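Local structure of DPS family protein (Vibrio cholerae O1 biovar El Tor, 3IQ1) at residues Q15-K18 against L19-L23; S106-G109 against L110-F114. The protein probably binds and oxidises iron as a ferritin-like member of the Dps family, built as a shell of twelve chains. All blocks are in the same frame, centred on the assembly; numbering follows the deposited sequence.

In the fold
Contacts 1 and 2 both lie within single helices of the ferritin-like four-helix bundle. Contact 1 sits near the start of helix 13-43, the first long helix. Contact 2 sits near the start of helix 103-131, the third long one, and so comes later in the chain. Their centres are 27 Å apart and their nearest atoms about 13 Å apart. The two helices pack antiparallel: residues 15-23 touch the far end of helix 103-131, and residues 106-114 touch the far end of helix 13-43. The two contacts therefore sit towards opposite ends of the bundle. Both carry a glutamine hydrogen-bonded to the side chain four residues on.

Contact 1 (Q15-K18 against L19-L23); sequences QSQK and LANAL
Gln17 and Asn21 are joined twice, once by side chains and once by backbone. Gln17 NE2 donates to Asn21 OD1 at 2.8 Å, with an N-H...O angle of 151°. The acceptor lies in the amide plane of Gln17. Seen from Asn21, the donor stands above the carbonyl plane, 43° out of it. The two amide planes are neither flat against each other nor perpendicular, but about midway between. Gln17 reaches this place because CG is anti to the backbone N (chi1 -176°) and the chain then bends at chi2, which aims NE2 forward along the helix. Beneath this bond, Asn21 N donates to Gln17 O at 2.9 Å.

The neighbouring residues repeat the backbone pattern. Leu19 N hydrogen-bonds to Gln15 O at 3.0 Å, Ala20 N to Ser16 O at 2.8 Å, and Ala22 N to Lys18 O at 3.2 Å. Ser16 OG turns back to Asp12 O, near the start of the helix.

Between the two segments the side chains touch lightly. Gln17 NE2 passes Ala20 CB at 4.0 Å, and Leu19 CD1 lies 3.7 Å from Gln15 O. Leu19 also touches Leu127 of helix 103-131, while Leu23 reaches helices 49-76 and 134-158. Gln17 and Asn21 lie on a more exposed face. This is the i to i+4 pairing of an alpha-helix, here in the first long helix of a ferritin-like four-helix bundle.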
ATOM      1  N   GLN B  15       0.682 -45.823 -10.116  1.00  7.74           N
ATOM      2  CA  GLN B  15       1.588 -45.233  -9.142  1.00  7.65           C
ATOM      3  C   GLN B  15       1.013 -43.948  -8.598  1.00  7.31           C
ATOM      4  O   GLN B  15       1.168 -43.637  -7.415  1.00  7.42           O
ATOM      5  CB  GLN B  15       2.956 -44.960  -9.769  1.00  8.68           C
ATOM      6  CG  GLN B  15       3.698 -46.203 -10.137  1.00 12.05           C
ATOM      7  CD  GLN B  15       4.804 -45.995 -11.175  1.00 18.58           C
ATOM      8  OE1 GLN B  15       5.144 -44.880 -11.569  1.00 19.89           O
ATOM      9  NE2 GLN B  15       5.384 -47.106 -11.599  1.00 22.38           N
ATOM     10  N   SER B  16       0.311 -43.196  -9.446  1.00  6.54           N
ATOM     11  CA  SER B  16      -0.279 -41.955  -9.026  1.00  6.31           C
ATOM     12  C   SER B  16      -1.406 -42.215  -8.025  1.00  6.88           C
ATOM     13  O   SER B  16      -1.567 -41.469  -7.046  1.00  6.92           O
ATOM     14  CB  SER B  16      -0.771 -41.113 -10.202  1.00  6.14           C
ATOM     15  OG  SER B  16       0.321 -40.698 -11.010  1.00  6.79           O
ATOM     16  N   GLN B  17      -2.177 -43.276  -8.269  1.00  7.55           N
ATOM     17  CA  GLN B  17      -3.252 -43.591  -7.341  1.00  7.63           C
ATOM     18  C   GLN B  17      -2.704 -44.047  -5.969  1.00  6.87           C
ATOM     19  O   GLN B  17      -3.277 -43.720  -4.924  1.00  6.11           O
ATOM     20  CB  GLN B  17      -4.208 -44.615  -7.933  1.00  8.68           C
ATOM     21  CG  GLN B  17      -5.406 -44.895  -7.017  1.00 13.29           C
ATOM     22  CD  GLN B  17      -6.252 -43.634  -6.783  1.00 20.20           C
ATOM     23  OE1 GLN B  17      -6.722 -42.978  -7.778  1.00 17.15           O
ATOM     24  NE2 GLN B  17      -6.426 -43.253  -5.474  1.00 17.82           N
ATOM     25  N   LYS B  18      -1.583 -44.764  -5.946  1.00  5.53           N
ATOM     26  CA  LYS B  18      -0.966 -45.142  -4.679  0.50  6.47           C
ATOM     27  C   LYS B  18      -0.525 -43.899  -3.921  1.00  6.41           C
ATOM     28  O   LYS B  18      -0.751 -43.776  -2.699  1.00  5.16           O
ATOM     29  CB  LYS B  18       0.229 -46.040  -4.935  0.50  7.07           C
ATOM     30  CG  LYS B  18       0.940 -46.552  -3.680  0.50  9.79           C
ATOM     31  CD  LYS B  18       1.867 -47.721  -4.031  0.50 12.55           C
ATOM     32  CE  LYS B  18       2.925 -47.975  -2.963  0.50 14.45           C
ATOM     33  NZ  LYS B  18       3.771 -49.138  -3.338  0.50 12.58           N
ATOM     34  N   LEU B  19       0.123 -42.984  -4.646  1.00  5.51           N
ATOM     35  CA  LEU B  19       0.525 -41.698  -4.041  1.00  4.67           C
ATOM     36  C   LEU B  19      -0.653 -40.908  -3.536  1.00  5.57           C
ATOM     37  O   LEU B  19      -0.609 -40.368  -2.432  1.00  5.92           O
ATOM     38  CB  LEU B  19       1.374 -40.885  -5.015  1.00  5.83           C
ATOM     39  CG  LEU B  19       2.832 -41.337  -4.946  1.00  5.81           C
ATOM     40  CD1 LEU B  19       3.633 -41.074  -6.263  1.00  7.80           C
ATOM     41  CD2 LEU B  19       3.556 -40.865  -3.620  1.00  5.30           C
ATOM     42  N   ALA B  20      -1.729 -40.911  -4.293  1.00  6.42           N
ATOM     43  CA  ALA B  20      -2.931 -40.144  -3.901  1.00  5.97           C
ATOM     44  C   ALA B  20      -3.550 -40.730  -2.659  1.00  5.81           C
ATOM     45  O   ALA B  20      -3.997 -39.977  -1.788  1.00  7.20           O
ATOM     46  CB  ALA B  20      -3.944 -40.121  -4.987  1.00  4.94           C
ATOM     47  N   ASN B  21      -3.567 -42.053  -2.567  1.00  6.57           N
ATOM     48  CA  ASN B  21      -4.048 -42.729  -1.347  1.00  5.85           C
ATOM     49  C   ASN B  21      -3.267 -42.286  -0.087  1.00  6.33           C
ATOM     50  O   ASN B  21      -3.878 -41.936   0.965  1.00  7.00           O
ATOM     51  CB  ASN B  21      -3.929 -44.228  -1.485  1.00  6.11           C
ATOM     52  CG  ASN B  21      -4.877 -44.828  -2.507  1.00 11.64           C
ATOM     53  OD1 ASN B  21      -5.834 -44.190  -2.930  1.00 16.20           O
ATOM     54  ND2 ASN B  21      -4.625 -46.109  -2.886  1.00 17.61           N
ATOM     55  N   ALA B  22      -1.950 -42.225  -0.208  1.00  6.26           N
ATOM     56  CA  ALA B  22      -1.094 -41.810   0.906  1.00  5.50           C
ATOM     57  C   ALA B  22      -1.293 -40.321   1.227  1.00  4.29           C
ATOM     58  O   ALA B  22      -1.350 -39.936   2.417  1.00  5.79           O
ATOM     59  CB  ALA B  22       0.385 -42.041   0.577  1.00  5.29           C
ATOM     60  N   LEU B  23      -1.428 -39.503   0.168  1.00  4.45           N
ATOM     61  CA  LEU B  23      -1.728 -38.110   0.336  1.00  4.32           C
ATOM     62  C   LEU B  23      -3.089 -37.867   1.040  1.00  4.26           C
ATOM     63  O   LEU B  23      -3.245 -36.924   1.805  1.00  5.00           O
ATOM     64  CB  LEU B  23      -1.636 -37.342  -0.962  1.00  5.83           C
ATOM     65  CG  LEU B  23      -0.207 -37.181  -1.579  1.00  4.38           C
ATOM     66  CD1 LEU B  23      -0.333 -36.760  -3.027  1.00  7.42           C
ATOM     67  CD2 LEU B  23       0.643 -36.168  -0.778  1.00  5.11           C
TER

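Contact 2 (S106-G109 against L110-F114); sequences SMQG and LVDGF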
ATOM      1  N   SER B 106      -1.174 -27.964  25.025  1.00  7.03           N
ATOM      2  CA  SER B 106      -1.478 -27.621  23.629  1.00  7.17           C
ATOM      3  C   SER B 106      -0.237 -27.634  22.789  1.00  6.42           C
ATOM      4  O   SER B 106      -0.220 -28.256  21.734  1.00  7.06           O
ATOM      5  CB  SER B 106      -2.195 -26.287  23.557  1.00  7.11           C
ATOM      6  OG  SER B 106      -3.483 -26.422  24.170  1.00  6.75           O
HETATM    7  N   MSE B 107       0.832 -27.010  23.298  1.00  7.23           N
HETATM    8  CA  MSE B 107       2.128 -26.975  22.599  1.00  5.88           C
HETATM    9  C   MSE B 107       2.697 -28.392  22.403  1.00  6.51           C
HETATM   10  O   MSE B 107       3.209 -28.718  21.337  1.00  6.26           O
HETATM   11  CB  MSE B 107       3.121 -26.084  23.340  1.00  6.39           C
HETATM   12  CG  MSE B 107       2.726 -24.590  23.230  1.00  7.55           C
HETATM   13 SE   MSE B 107       2.955 -23.767  21.515  0.80  7.47          SE
HETATM   14  CE  MSE B 107       4.879 -23.720  21.716  1.00 13.03           C
ATOM     15  N   GLN B 108       2.613 -29.235  23.433  1.00  5.74           N
ATOM     16  CA  GLN B 108       3.049 -30.644  23.273  1.00  7.38           C
ATOM     17  C   GLN B 108       2.212 -31.394  22.241  1.00  6.72           C
ATOM     18  O   GLN B 108       2.726 -32.221  21.471  1.00  7.37           O
ATOM     19  CB  GLN B 108       2.991 -31.373  24.617  1.00  7.57           C
ATOM     20  CG  GLN B 108       3.672 -32.747  24.586  1.00  9.75           C
ATOM     21  CD  GLN B 108       5.152 -32.678  24.233  1.00 11.72           C
ATOM     22  OE1 GLN B 108       5.921 -31.930  24.850  1.00 14.39           O
ATOM     23  NE2 GLN B 108       5.566 -33.442  23.219  1.00 13.73           N
ATOM     24  N   GLY B 109       0.913 -31.102  22.227  1.00  8.31           N
ATOM     25  CA  GLY B 109      -0.014 -31.657  21.203  1.00  6.89           C
ATOM     26  C   GLY B 109       0.465 -31.332  19.806  1.00  7.99           C
ATOM     27  O   GLY B 109       0.509 -32.193  18.924  1.00  7.02           O
ATOM     28  N   LEU B 110       0.893 -30.107  19.643  1.00  7.75           N
ATOM     29  CA  LEU B 110       1.409 -29.657  18.345  1.00  6.42           C
ATOM     30  C   LEU B 110       2.664 -30.417  18.007  1.00  6.51           C
ATOM     31  O   LEU B 110       2.801 -30.913  16.876  1.00  8.27           O
ATOM     32  CB  LEU B 110       1.660 -28.141  18.362  1.00  6.89           C
ATOM     33  CG  LEU B 110       0.384 -27.263  18.347  1.00  7.85           C
ATOM     34  CD1 LEU B 110       0.830 -25.811  18.317  1.00  9.78           C
ATOM     35  CD2 LEU B 110      -0.507 -27.517  17.110  1.00  7.26           C
ATOM     36  N   VAL B 111       3.614 -30.504  18.944  1.00  6.69           N
ATOM     37  CA  VAL B 111       4.849 -31.230  18.672  1.00  7.45           C
ATOM     38  C   VAL B 111       4.537 -32.661  18.221  1.00  6.58           C
ATOM     39  O   VAL B 111       5.109 -33.193  17.238  1.00  7.04           O
ATOM     40  CB  VAL B 111       5.768 -31.202  19.888  1.00  7.88           C
ATOM     41  CG1 VAL B 111       6.954 -32.235  19.759  1.00  9.04           C
ATOM     42  CG2 VAL B 111       6.350 -29.787  20.058  1.00  7.67           C
ATOM     43  N   ASP B 112       3.676 -33.331  18.966  1.00  6.47           N
ATOM     44  CA  ASP B 112       3.401 -34.729  18.680  1.00  6.60           C
ATOM     45  C   ASP B 112       2.697 -34.911  17.326  1.00  7.18           C
ATOM     46  O   ASP B 112       3.030 -35.861  16.587  1.00  8.24           O
ATOM     47  CB  ASP B 112       2.578 -35.290  19.800  1.00  7.39           C
ATOM     48  CG  ASP B 112       3.363 -35.368  21.129  1.00  8.09           C
ATOM     49  OD1 ASP B 112       4.620 -35.409  21.103  1.00 13.95           O
ATOM     50  OD2 ASP B 112       2.745 -35.491  22.201  1.00 10.30           O
ATOM     51  N   GLY B 113       1.783 -34.011  17.008  1.00  6.69           N
ATOM     52  CA  GLY B 113       1.045 -34.033  15.737  1.00  7.32           C
ATOM     53  C   GLY B 113       1.992 -33.778  14.564  1.00  7.00           C
ATOM     54  O   GLY B 113       1.991 -34.491  13.549  1.00  7.60           O
ATOM     55  N   PHE B 114       2.839 -32.755  14.690  1.00  8.97           N
ATOM     56  CA  PHE B 114       3.819 -32.471  13.645  1.00  8.98           C
ATOM     57  C   PHE B 114       4.783 -33.629  13.459  1.00  9.39           C
ATOM     58  O   PHE B 114       5.271 -33.892  12.351  1.00  9.31           O
ATOM     59  CB  PHE B 114       4.596 -31.147  13.871  1.00  8.62           C
ATOM     60  CG  PHE B 114       3.833 -29.922  13.468  1.00  7.39           C
ATOM     61  CD1 PHE B 114       3.488 -29.709  12.133  1.00  7.63           C
ATOM     62  CD2 PHE B 114       3.463 -28.946  14.412  1.00  8.75           C
ATOM     63  CE1 PHE B 114       2.783 -28.594  11.765  1.00  8.64           C
ATOM     64  CE2 PHE B 114       2.764 -27.829  14.037  1.00  9.30           C
ATOM     65  CZ  PHE B 114       2.429 -27.642  12.714  1.00  6.67           C
TER
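Gln108 reaches one turn ahead to Asp112, and its side chain can be followed outward. CB points away from residues 110-114. A chi1 of -169° sets CG beside the carbonyl carbon, and CG comes to 3.8 Å from Asp112 OD2. The chain bends at chi2, which carries CD across the helix and aims NE2 forward at Asp112; CD lies 4.2 Å from Asp112 OD1. At the tip, NE2 donates to Asp112 OD1 at 3.0 Å, with an N-H...O angle of 146°. The oxygen lies in the amide plane of Gln108. The amide, however, meets it from above the carboxylate plane, 48° out of it. NE2 also brushes Val111 CG1 at 3.9 Å. The negative charge of Asp112 probably strengthens this bond.

The pair spans i to i+4 on helix 103-131, one of the four long helices of the ferritin-like bundle. Its backbone runs in step: Asp112 N hydrogen-bonds to Gln108 O at 2.9 Å, and Gly113 N to Gly109 O at the same length.

Met107, Leu110, Val111 and Phe114 are buried. Met107, a selenomethionine, places SE 4.3 Å from Leu110 CD1. It also packs on Phe56 of helix 49-76 and on Phe50 of a neighbouring subunit. Leu110 lies against Phe33, Thr37 and Tyr40 of helix 13-43. The ring of Phe114 meets that of Phe33 edge-to-face.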